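Local structure of outer membrane protein TP0453 (Treponema pallidum, 3K8G) at residues A[163-168]-A[188-193]. The protein alters membrane permeability at acidic pH and might take part in ligand transport. Sequence-based numbering, arbitrary orientation.
Sequences ALYIKN and AMELYL
The ring of Tyr-165 slants across the neighbouring strand, its CE1 and hydroxyl reaching the methyl of Ala-188 (OH to CB 3.6 Å) while CD1 approaches CG of Glu-190. CG of Tyr-165 lies anti to the backbone N and beside the carbonyl carbon (chi1 179°), and the ring comes near Ala-188, Met-189 O and Glu-190 at the start of strand 189-193. On the same face, the Tyr-192 ring lies obliquely against Ala-163, its CD1 and CE1 each 3.8 Å from CB. The Tyr-192 hydroxyl donates a short bond to OE1 of Glu-190 (2.5 Å), which it meets on the anti side, the carboxylate oxygen lying in the ring plane. A water donates to both this hydroxyl and Leu-164 O, its oxygen 2.9 Å from Tyr-192 OH and from Leu-164 O, linking the side-chain pair to the backbone of the opposite strand. Helix 147-153 packs on this face, with Phe-149 touching Ala-163, Tyr-165 and Tyr-192, and Arg-148 forming a cation-pi contact with Tyr-192.

The other face is apolar. CD1 of Leu-164 meets CD1 of Leu-193 at 3.7 Å, and CD1 of Ile-166 reaches SD of Met-189 at 4.0 Å, these two side chains lying side by side. Phe-172 of helix 169-176 touches Ile-166, Met-189 and Leu-191.

Leu-164/Leu-191 and Ile-166/Met-189 are hydrogen-bonded antiparallel pairs, and the strand axes run at 166°. The bond from Met-189 N to Ile-166 O is 2.8 Å long, with 169° at the hydrogen. Strands 21-26 and 199-207 continue the ladder, consistent with a place in the half-barrel wall. The Leu-164/Ile-166 face is thus hydrocarbon and sulfur, whereas the Tyr-165/Tyr-192 face combines ring packing with a polar network: giving one proton and accepting another fixes the Tyr-192 hydroxyl's orientation.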
loop_
_atom_site.group_PDB
_atom_site.type_symbol
_atom_site.label_atom_id
_atom_site.label_comp_id
_atom_site.label_asym_id
_atom_site.label_seq_id
_atom_site.Cartn_x
_atom_site.Cartn_y
_atom_site.Cartn_z
ATOM N N ALA A 163 1.844 7.252 -0.327
ATOM C CA ALA A 163 2.779 7.055 -1.464
ATOM C C ALA A 163 2.542 5.702 -2.139
ATOM O O ALA A 163 2.386 4.690 -1.455
ATOM C CB ALA A 163 4.261 7.180 -0.963
ATOM N N LEU A 164 2.533 5.663 -3.479
ATOM C CA LEU A 164 2.467 4.386 -4.155
ATOM C C LEU A 164 3.570 4.341 -5.190
ATOM O O LEU A 164 3.874 5.361 -5.817
ATOM C CB LEU A 164 1.116 4.158 -4.849
ATOM C CG LEU A 164 -0.024 3.642 -3.938
ATOM C CD1 LEU A 164 -0.756 4.816 -3.354
ATOM C CD2 LEU A 164 -0.971 2.770 -4.755
ATOM N N TYR A 165 4.181 3.174 -5.330
ATOM C CA TYR A 165 5.099 2.968 -6.433
ATOM C C TYR A 165 4.612 1.773 -7.242
ATOM O O TYR A 165 4.478 0.660 -6.698
ATOM C CB TYR A 165 6.507 2.710 -5.902
ATOM C CG TYR A 165 7.502 2.469 -7.041
ATOM C CD1 TYR A 165 7.664 3.429 -8.027
ATOM C CD2 TYR A 165 8.291 1.300 -7.109
ATOM C CE1 TYR A 165 8.563 3.251 -9.068
ATOM C CE2 TYR A 165 9.220 1.141 -8.158
ATOM C CZ TYR A 165 9.332 2.139 -9.127
ATOM O OH TYR A 165 10.209 2.050 -10.205
ATOM N N ILE A 166 4.375 1.974 -8.537
ATOM C CA ILE A 166 3.614 0.959 -9.306
ATOM C C ILE A 166 4.458 0.618 -10.521
ATOM O O ILE A 166 4.719 1.507 -11.335
ATOM C CB ILE A 166 2.244 1.543 -9.724
ATOM C CG1 ILE A 166 1.448 1.953 -8.470
ATOM C CG2 ILE A 166 1.448 0.558 -10.690
ATOM C CD1 ILE A 166 0.798 3.358 -8.596
ATOM N N LYS A 167 4.915 -0.637 -10.620
ATOM C CA LYS A 167 5.797 -1.024 -11.713
ATOM C C LYS A 167 5.075 -0.914 -13.055
ATOM O O LYS A 167 5.664 -0.451 -14.020
ATOM C CB LYS A 167 6.391 -2.437 -11.488
ATOM C CG LYS A 167 7.171 -2.526 -10.150
ATOM C CD LYS A 167 8.186 -3.672 -10.062
ATOM C CE LYS A 167 9.073 -3.521 -8.779
ATOM N NZ LYS A 167 9.478 -4.828 -8.105
ATOM N N ASN A 168 3.807 -1.330 -13.118
ATOM C CA ASN A 168 3.054 -1.291 -14.389
ATOM C C ASN A 168 2.158 -0.048 -14.402
ATOM O O ASN A 168 0.935 -0.105 -14.145
ATOM C CB ASN A 168 2.236 -2.580 -14.618
ATOM C CG ASN A 168 1.649 -2.653 -16.030
ATOM O OD1 ASN A 168 1.546 -1.631 -16.725
ATOM N ND2 ASN A 168 1.250 -3.848 -16.451
ATOM N N ALA A 188 6.952 2.699 -15.128
ATOM C CA ALA A 188 6.648 2.810 -13.719
ATOM C C ALA A 188 5.959 4.133 -13.400
ATOM O O ALA A 188 6.203 5.150 -14.076
ATOM C CB ALA A 188 7.937 2.663 -12.938
ATOM N N MET A 189 5.083 4.112 -12.394
ATOM C CA MET A 189 4.401 5.298 -11.962
ATOM C C MET A 189 4.724 5.533 -10.492
ATOM O O MET A 189 4.654 4.597 -9.692
ATOM C CB MET A 189 2.872 5.168 -12.125
ATOM C CG MET A 189 2.062 6.319 -11.446
ATOM S SD MET A 189 0.233 6.108 -11.404
ATOM C CE MET A 189 -0.089 6.089 -13.135
ATOM N N GLU A 190 5.039 6.781 -10.139
ATOM C CA GLU A 190 5.095 7.193 -8.717
ATOM C C GLU A 190 3.826 8.020 -8.479
ATOM O O GLU A 190 3.491 8.864 -9.302
ATOM C CB GLU A 190 6.274 8.142 -8.505
ATOM C CG GLU A 190 7.641 7.542 -8.642
ATOM C CD GLU A 190 8.717 8.620 -8.447
ATOM O OE1 GLU A 190 8.704 9.296 -7.419
ATOM O OE2 GLU A 190 9.582 8.761 -9.321
ATOM N N LEU A 191 3.162 7.825 -7.348
ATOM C CA LEU A 191 1.915 8.528 -7.067
ATOM C C LEU A 191 1.889 8.955 -5.624
ATOM O O LEU A 191 2.069 8.110 -4.729
ATOM C CB LEU A 191 0.721 7.589 -7.353
ATOM C CG LEU A 191 -0.689 8.039 -7.005
ATOM C CD1 LEU A 191 -1.052 9.284 -7.850
ATOM C CD2 LEU A 191 -1.665 6.886 -7.239
ATOM N N TYR A 192 1.618 10.247 -5.383
ATOM C CA TYR A 192 1.641 10.828 -4.012
ATOM C C TYR A 192 0.335 11.584 -3.806
ATOM O O TYR A 192 0.004 12.446 -4.639
ATOM C CB TYR A 192 2.864 11.760 -3.836
ATOM C CG TYR A 192 4.136 11.017 -4.195
ATOM C CD1 TYR A 192 4.708 10.112 -3.287
ATOM C CD2 TYR A 192 4.742 11.181 -5.445
ATOM C CE1 TYR A 192 5.883 9.379 -3.634
ATOM C CE2 TYR A 192 5.918 10.442 -5.791
ATOM C CZ TYR A 192 6.452 9.551 -4.866
ATOM O OH TYR A 192 7.599 8.812 -5.193
ATOM N N LEU A 193 -0.414 11.214 -2.759
ATOM C CA LEU A 193 -1.779 11.732 -2.535
ATOM C C LEU A 193 -1.915 12.335 -1.156
ATOM O O LEU A 193 -1.275 11.874 -0.203
ATOM C CB LEU A 193 -2.840 10.628 -2.718
ATOM C CG LEU A 193 -2.683 9.670 -3.921
ATOM C CD1 LEU A 193 -2.059 8.327 -3.528
ATOM C CD2 LEU A 193 -4.016 9.420 -4.675
HETATM O O HOH W 1 6.630 6.078 -5.656
#